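Local coordinates for uncharacterized protein (Bacteroides ovatus CL02T12C04, PDB 6PTM) that probably acts as an exo-carrageenase of glycoside hydrolase family 42, releasing small sugar units from the ends of carrageenan chains, at residues A[190-204]-A[223-237]. Sequence-based numbering, arbitrary orientation.
Sequences NLDGFFMTNANVINN and SIGFVFLNHSNFPKW. With EDO (1,2-ethanediol), chain B.
Met196 and Leu229 run side by side on the face of two parallel strands, 192-197 and 225-230, that also bears Phe194 and Val227, under helices 210-218 and 261-278. The methyl CE of Met196 lies 4.0 Å from CD1 of Leu229 and only slightly farther from CG1 of Val227. The methionine CG sits between the backbone N and the carbonyl carbon (chi1 57°) and the chain beyond it is extended, so the methyl stands out from the sheet beside those two side chains. Backbone bonds hold this part in register, among them Phe228 N to Phe194 O at 2.8 Å. Toward the start of the strands, Ser223 OG donates to Asn190 O (2.6 Å), and Ser223 N meets the anti lone pair of Asp192 OD2, while OD1 of that carboxylate pairs with Lys219. Together with helix 210-218 the strands form a beta-alpha-beta unit, as expected for the (beta/alpha)8 barrel of family 42 enzymes.

On the other face the contact opens to solvent at Phe195, whose CD2 still lies 3.6 Å from CD1 of Phe228. The two side chains run alongside each other, their ring planes turned 35° apart, and an ethanediol, probably from the crystallisation liquor, sits beside both. Asn230 ND2 donates to its O1. Asn230 OD1 accepts two hydrogen bonds, from Thr197 OG1 (2.7 Å), above the carbonyl plane, and from Asn233 N, on a lone pair, closing an Asx motif. Past the strand ends a water bridges Asn198 N and ND2 to Asn230 O and Asn233 O; ND2 also hydrogen-bonds Asn267 of helix 261-278. Farther on, Trp237 NE1 donates to Val201 O (2.9 Å), which lies almost in the indole plane, though NE1 arrives above the plane of that carbonyl.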
loop_
_atom_site.group_PDB
_atom_site.type_symbol
_atom_site.label_atom_id
_atom_site.label_comp_id
_atom_site.label_asym_id
_atom_site.label_seq_id
_atom_site.Cartn_x
_atom_site.Cartn_y
_atom_site.Cartn_z
ATOM N N ASN A 190 -4.012 -8.794 17.020
ATOM C CA ASN A 190 -3.790 -8.185 18.362
ATOM C C ASN A 190 -2.951 -6.901 18.220
ATOM O O ASN A 190 -1.962 -6.699 18.951
ATOM C CB ASN A 190 -3.232 -9.233 19.327
ATOM C CG ASN A 190 -3.253 -8.753 20.761
ATOM O OD1 ASN A 190 -4.004 -7.847 21.079
ATOM N ND2 ASN A 190 -2.504 -9.413 21.620
ATOM N N LEU A 191 -3.366 -6.014 17.330
ATOM C CA LEU A 191 -2.660 -4.737 17.092
ATOM C C LEU A 191 -3.009 -3.754 18.207
ATOM O O LEU A 191 -4.197 -3.450 18.393
ATOM C CB LEU A 191 -3.088 -4.178 15.742
ATOM C CG LEU A 191 -2.344 -2.921 15.312
ATOM C CD1 LEU A 191 -0.865 -3.225 15.041
ATOM C CD2 LEU A 191 -3.017 -2.354 14.069
ATOM N N ASP A 192 -1.984 -3.285 18.905
ATOM C CA ASP A 192 -2.124 -2.307 20.006
ATOM C C ASP A 192 -1.887 -0.931 19.392
ATOM O O ASP A 192 -1.711 -0.828 18.144
ATOM C CB ASP A 192 -1.121 -2.614 21.116
ATOM C CG ASP A 192 -1.500 -2.151 22.522
ATOM O OD1 ASP A 192 -2.302 -1.179 22.648
ATOM O OD2 ASP A 192 -0.925 -2.723 23.477
ATOM N N GLY A 193 -1.808 0.081 20.248
ATOM C CA GLY A 193 -1.412 1.429 19.835
ATOM C C GLY A 193 -2.002 2.490 20.727
ATOM O O GLY A 193 -2.540 2.170 21.809
ATOM N N PHE A 194 -1.810 3.732 20.322
ATOM C CA PHE A 194 -2.170 4.918 21.118
ATOM C C PHE A 194 -2.529 6.041 20.146
ATOM O O PHE A 194 -1.862 6.185 19.112
ATOM C CB PHE A 194 -1.044 5.287 22.084
ATOM C CG PHE A 194 -1.491 6.360 23.036
ATOM C CD1 PHE A 194 -2.314 6.047 24.108
ATOM C CD2 PHE A 194 -1.153 7.688 22.829
ATOM C CE1 PHE A 194 -2.789 7.049 24.954
ATOM C CE2 PHE A 194 -1.613 8.683 23.690
ATOM C CZ PHE A 194 -2.420 8.361 24.758
ATOM N N PHE A 195 -3.626 6.744 20.426
ATOM C CA PHE A 195 -4.137 7.868 19.604
ATOM C C PHE A 195 -3.865 9.162 20.361
ATOM O O PHE A 195 -4.168 9.224 21.539
ATOM C CB PHE A 195 -5.640 7.722 19.378
ATOM C CG PHE A 195 -6.271 8.906 18.698
ATOM C CD1 PHE A 195 -6.851 9.931 19.434
ATOM C CD2 PHE A 195 -6.283 8.996 17.318
ATOM C CE1 PHE A 195 -7.431 11.016 18.793
ATOM C CE2 PHE A 195 -6.878 10.069 16.680
ATOM C CZ PHE A 195 -7.434 11.087 17.419
ATOM N N MET A 196 -3.333 10.176 19.706
ATOM C CA MET A 196 -3.297 11.527 20.309
ATOM C C MET A 196 -3.508 12.586 19.231
ATOM O O MET A 196 -3.472 12.252 18.042
ATOM C CB MET A 196 -1.976 11.769 21.038
ATOM C CG MET A 196 -0.775 11.606 20.175
ATOM S SD MET A 196 0.631 11.775 21.282
ATOM C CE MET A 196 1.928 11.654 20.049
ATOM N N THR A 197 -3.748 13.817 19.677
ATOM C CA THR A 197 -4.138 14.972 18.850
ATOM C C THR A 197 -3.501 16.223 19.450
ATOM O O THR A 197 -3.346 16.304 20.711
ATOM C CB THR A 197 -5.667 15.054 18.743
ATOM O OG1 THR A 197 -5.928 16.206 17.961
ATOM C CG2 THR A 197 -6.384 15.153 20.071
ATOM N N ASN A 198 -3.175 17.195 18.598
ATOM C CA ASN A 198 -2.705 18.492 19.117
ATOM C C ASN A 198 -3.763 19.105 20.053
ATOM O O ASN A 198 -3.384 19.910 20.878
ATOM C CB ASN A 198 -2.264 19.402 17.987
ATOM C CG ASN A 198 -1.008 18.867 17.342
ATOM O OD1 ASN A 198 0.044 18.845 17.962
ATOM N ND2 ASN A 198 -1.114 18.466 16.102
ATOM N N ALA A 199 -5.041 18.742 19.964
ATOM C CA ALA A 199 -6.070 19.282 20.896
ATOM C C ALA A 199 -5.765 18.816 22.326
ATOM O O ALA A 199 -6.328 19.397 23.268
ATOM C CB ALA A 199 -7.469 18.892 20.473
ATOM N N ASN A 200 -4.902 17.814 22.511
ATOM C CA ASN A 200 -4.551 17.324 23.874
ATOM C C ASN A 200 -3.545 18.279 24.505
ATOM O O ASN A 200 -3.208 18.065 25.695
ATOM C CB ASN A 200 -3.960 15.910 23.886
ATOM C CG ASN A 200 -4.866 14.831 23.333
ATOM O OD1 ASN A 200 -4.380 13.903 22.690
ATOM N ND2 ASN A 200 -6.158 14.930 23.597
ATOM N N VAL A 201 -3.004 19.244 23.730
ATOM C CA VAL A 201 -2.198 20.359 24.294
ATOM C C VAL A 201 -3.212 21.431 24.714
ATOM O O VAL A 201 -3.778 22.096 23.802
ATOM C CB VAL A 201 -1.154 20.932 23.313
ATOM C CG1 VAL A 201 -0.347 22.046 23.976
ATOM C CG2 VAL A 201 -0.215 19.869 22.769
ATOM N N ILE A 202 -3.454 21.594 26.016
ATOM C CA ILE A 202 -4.624 22.369 26.508
ATOM C C ILE A 202 -4.218 23.824 26.793
ATOM O O ILE A 202 -5.120 24.590 27.054
ATOM C CB ILE A 202 -5.333 21.693 27.713
ATOM C CG1 ILE A 202 -4.469 21.706 28.979
ATOM C CG2 ILE A 202 -5.798 20.284 27.333
ATOM C CD1 ILE A 202 -5.096 21.030 30.176
ATOM N N ASN A 203 -2.939 24.189 26.723
ATOM C CA ASN A 203 -2.601 25.624 26.933
ATOM C C ASN A 203 -1.303 26.024 26.226
ATOM O O ASN A 203 -0.571 25.163 25.731
ATOM C CB ASN A 203 -2.621 26.064 28.401
ATOM C CG ASN A 203 -1.683 25.289 29.298
ATOM O OD1 ASN A 203 -0.555 25.017 28.932
ATOM N ND2 ASN A 203 -2.138 24.957 30.489
ATOM N N ASN A 204 -1.008 27.322 26.293
ATOM C CA ASN A 204 0.199 27.950 25.699
ATOM C C ASN A 204 1.471 27.441 26.389
ATOM O O ASN A 204 2.522 27.507 25.755
ATOM C CB ASN A 204 0.108 29.473 25.663
ATOM C CG ASN A 204 1.196 30.088 24.813
ATOM O OD1 ASN A 204 1.374 29.711 23.666
ATOM N ND2 ASN A 204 1.925 31.028 25.379
ATOM N N SER A 223 0.853 -5.311 23.186
ATOM C CA SER A 223 1.184 -6.037 21.939
ATOM C C SER A 223 1.754 -5.063 20.917
ATOM O O SER A 223 1.717 -3.820 21.168
ATOM C CB SER A 223 -0.006 -6.787 21.404
ATOM O OG SER A 223 -1.116 -5.920 21.276
ATOM N N ILE A 224 2.287 -5.592 19.812
ATOM C CA ILE A 224 2.933 -4.716 18.815
ATOM C C ILE A 224 1.848 -3.760 18.324
ATOM O O ILE A 224 0.698 -4.181 18.157
ATOM C CB ILE A 224 3.635 -5.481 17.686
ATOM C CG1 ILE A 224 4.576 -4.535 16.948
ATOM C CG2 ILE A 224 2.616 -6.179 16.790
ATOM C CD1 ILE A 224 5.572 -5.209 16.008
ATOM N N GLY A 225 2.197 -2.492 18.212
ATOM C CA GLY A 225 1.217 -1.430 17.973
ATOM C C GLY A 225 1.849 -0.220 17.332
ATOM O O GLY A 225 3.096 -0.182 17.127
ATOM N N PHE A 226 1.014 0.743 17.004
ATOM C CA PHE A 226 1.508 2.028 16.470
ATOM C C PHE A 226 0.788 3.202 17.143
ATOM O O PHE A 226 -0.315 3.071 17.736
ATOM C CB PHE A 226 1.410 2.024 14.951
ATOM C CG PHE A 226 0.051 2.314 14.384
ATOM C CD1 PHE A 226 -0.914 1.326 14.326
ATOM C CD2 PHE A 226 -0.244 3.546 13.842
ATOM C CE1 PHE A 226 -2.159 1.569 13.778
ATOM C CE2 PHE A 226 -1.478 3.776 13.253
ATOM C CZ PHE A 226 -2.430 2.784 13.211
ATOM N N VAL A 227 1.463 4.350 17.100
ATOM C CA VAL A 227 0.942 5.641 17.637
ATOM C C VAL A 227 0.367 6.444 16.469
ATOM O O VAL A 227 1.038 6.603 15.436
ATOM C CB VAL A 227 2.036 6.417 18.379
ATOM C CG1 VAL A 227 1.507 7.719 18.955
ATOM C CG2 VAL A 227 2.670 5.562 19.463
ATOM N N PHE A 228 -0.859 6.904 16.627
ATOM C CA PHE A 228 -1.614 7.642 15.578
ATOM C C PHE A 228 -1.593 9.121 15.947
ATOM O O PHE A 228 -2.213 9.474 16.973
ATOM C CB PHE A 228 -3.027 7.082 15.520
ATOM C CG PHE A 228 -3.875 7.564 14.373
ATOM C CD1 PHE A 228 -4.353 8.860 14.327
ATOM C CD2 PHE A 228 -4.267 6.690 13.375
ATOM C CE1 PHE A 228 -5.139 9.281 13.264
ATOM C CE2 PHE A 228 -5.104 7.104 12.346
ATOM C CZ PHE A 228 -5.540 8.394 12.299
ATOM N N LEU A 229 -0.923 9.967 15.158
ATOM C CA LEU A 229 -0.981 11.437 15.349
ATOM C C LEU A 229 -2.112 12.004 14.504
ATOM O O LEU A 229 -2.028 11.906 13.251
ATOM C CB LEU A 229 0.343 12.081 14.955
ATOM C CG LEU A 229 1.411 12.072 16.035
ATOM C CD1 LEU A 229 1.954 10.672 16.204
ATOM C CD2 LEU A 229 2.535 13.078 15.701
ATOM N N ASN A 230 -3.112 12.573 15.173
ATOM C CA ASN A 230 -4.251 13.298 14.563
ATOM C C ASN A 230 -3.859 14.746 14.304
ATOM O O ASN A 230 -3.174 15.331 15.171
ATOM C CB ASN A 230 -5.486 13.297 15.454
ATOM C CG ASN A 230 -6.483 14.346 15.011
ATOM O OD1 ASN A 230 -6.347 15.523 15.387
ATOM N ND2 ASN A 230 -7.456 13.912 14.207
ATOM N N HIS A 231 -4.267 15.284 13.151
ATOM C CA HIS A 231 -3.963 16.682 12.743
ATOM C C HIS A 231 -5.225 17.452 12.330
ATOM O O HIS A 231 -5.058 18.596 11.880
ATOM C CB HIS A 231 -2.881 16.689 11.649
ATOM C CG HIS A 231 -1.556 16.194 12.124
ATOM N ND1 HIS A 231 -0.738 16.958 12.914
ATOM C CD2 HIS A 231 -0.921 15.010 11.945
ATOM C CE1 HIS A 231 0.363 16.265 13.194
ATOM N NE2 HIS A 231 0.278 15.064 12.602
ATOM N N SER A 232 -6.425 16.871 12.419
ATOM C CA SER A 232 -7.687 17.555 12.026
ATOM C C SER A 232 -8.204 18.460 13.147
ATOM O O SER A 232 -8.981 19.343 12.847
ATOM C CB SER A 232 -8.736 16.577 11.624
ATOM O OG SER A 232 -9.043 15.730 12.697
ATOM N N ASN A 233 -7.764 18.239 14.379
ATOM C CA ASN A 233 -8.330 18.878 15.589
ATOM C C ASN A 233 -7.210 19.693 16.229
ATOM O O ASN A 233 -6.380 19.111 16.944
ATOM C CB ASN A 233 -8.941 17.817 16.520
ATOM C CG ASN A 233 -9.717 18.423 17.681
ATOM O OD1 ASN A 233 -9.794 19.651 17.822
ATOM N ND2 ASN A 233 -10.271 17.575 18.545
ATOM N N PHE A 234 -7.160 20.992 15.956
ATOM C CA PHE A 234 -6.110 21.878 16.487
ATOM C C PHE A 234 -6.709 22.649 17.663
ATOM O O PHE A 234 -7.859 23.067 17.598
ATOM C CB PHE A 234 -5.571 22.703 15.327
ATOM C CG PHE A 234 -4.340 23.461 15.698
ATOM C CD1 PHE A 234 -3.117 22.811 15.781
ATOM C CD2 PHE A 234 -4.396 24.815 15.973
ATOM C CE1 PHE A 234 -1.980 23.509 16.138
ATOM C CE2 PHE A 234 -3.250 25.498 16.348
ATOM C CZ PHE A 234 -2.049 24.852 16.406
ATOM N N PRO A 235 -6.001 22.831 18.799
ATOM C CA PRO A 235 -6.663 23.337 20.012
ATOM C C PRO A 235 -7.217 24.775 19.887
ATOM O O PRO A 235 -6.532 25.648 19.347
ATOM C CB PRO A 235 -5.576 23.253 21.086
ATOM C CG PRO A 235 -4.278 23.283 20.300
ATOM C CD PRO A 235 -4.583 22.546 19.003
ATOM N N LYS A 236 -8.444 24.999 20.383
ATOM C CA LYS A 236 -9.164 26.290 20.241
ATOM C C LYS A 236 -8.347 27.419 20.891
ATOM O O LYS A 236 -8.346 28.516 20.354
ATOM C CB LYS A 236 -10.584 26.195 20.821
ATOM C CG LYS A 236 -11.555 25.422 19.940
ATOM C CD LYS A 236 -11.932 26.163 18.667
ATOM C CE LYS A 236 -12.465 25.263 17.573
ATOM N NZ LYS A 236 -13.649 24.510 18.047
ATOM N N TRP A 237 -7.659 27.188 21.997
ATOM C CA TRP A 237 -6.904 28.297 22.635
ATOM C C TRP A 237 -5.875 28.850 21.639
ATOM O O TRP A 237 -5.647 30.081 21.639
ATOM C CB TRP A 237 -6.257 27.866 23.948
ATOM C CG TRP A 237 -5.149 26.873 23.750
ATOM C CD1 TRP A 237 -5.226 25.511 23.909
ATOM C CD2 TRP A 237 -3.788 27.158 23.367
ATOM N NE1 TRP A 237 -4.006 24.940 23.649
ATOM C CE2 TRP A 237 -3.120 25.921 23.284
ATOM C CE3 TRP A 237 -3.084 28.325 23.050
ATOM C CZ2 TRP A 237 -1.786 25.825 22.915
ATOM C CZ3 TRP A 237 -1.768 28.228 22.660
ATOM C CH2 TRP A 237 -1.122 26.998 22.617
HETATM C C1 EDO B . -8.518 10.726 12.375
HETATM O O1 EDO B . -7.980 11.214 13.597
HETATM C C2 EDO B . -7.833 11.405 11.244
HETATM O O2 EDO B . -8.005 12.826 11.209
HETATM O O HOH W 1 -4.116 17.848 16.010
#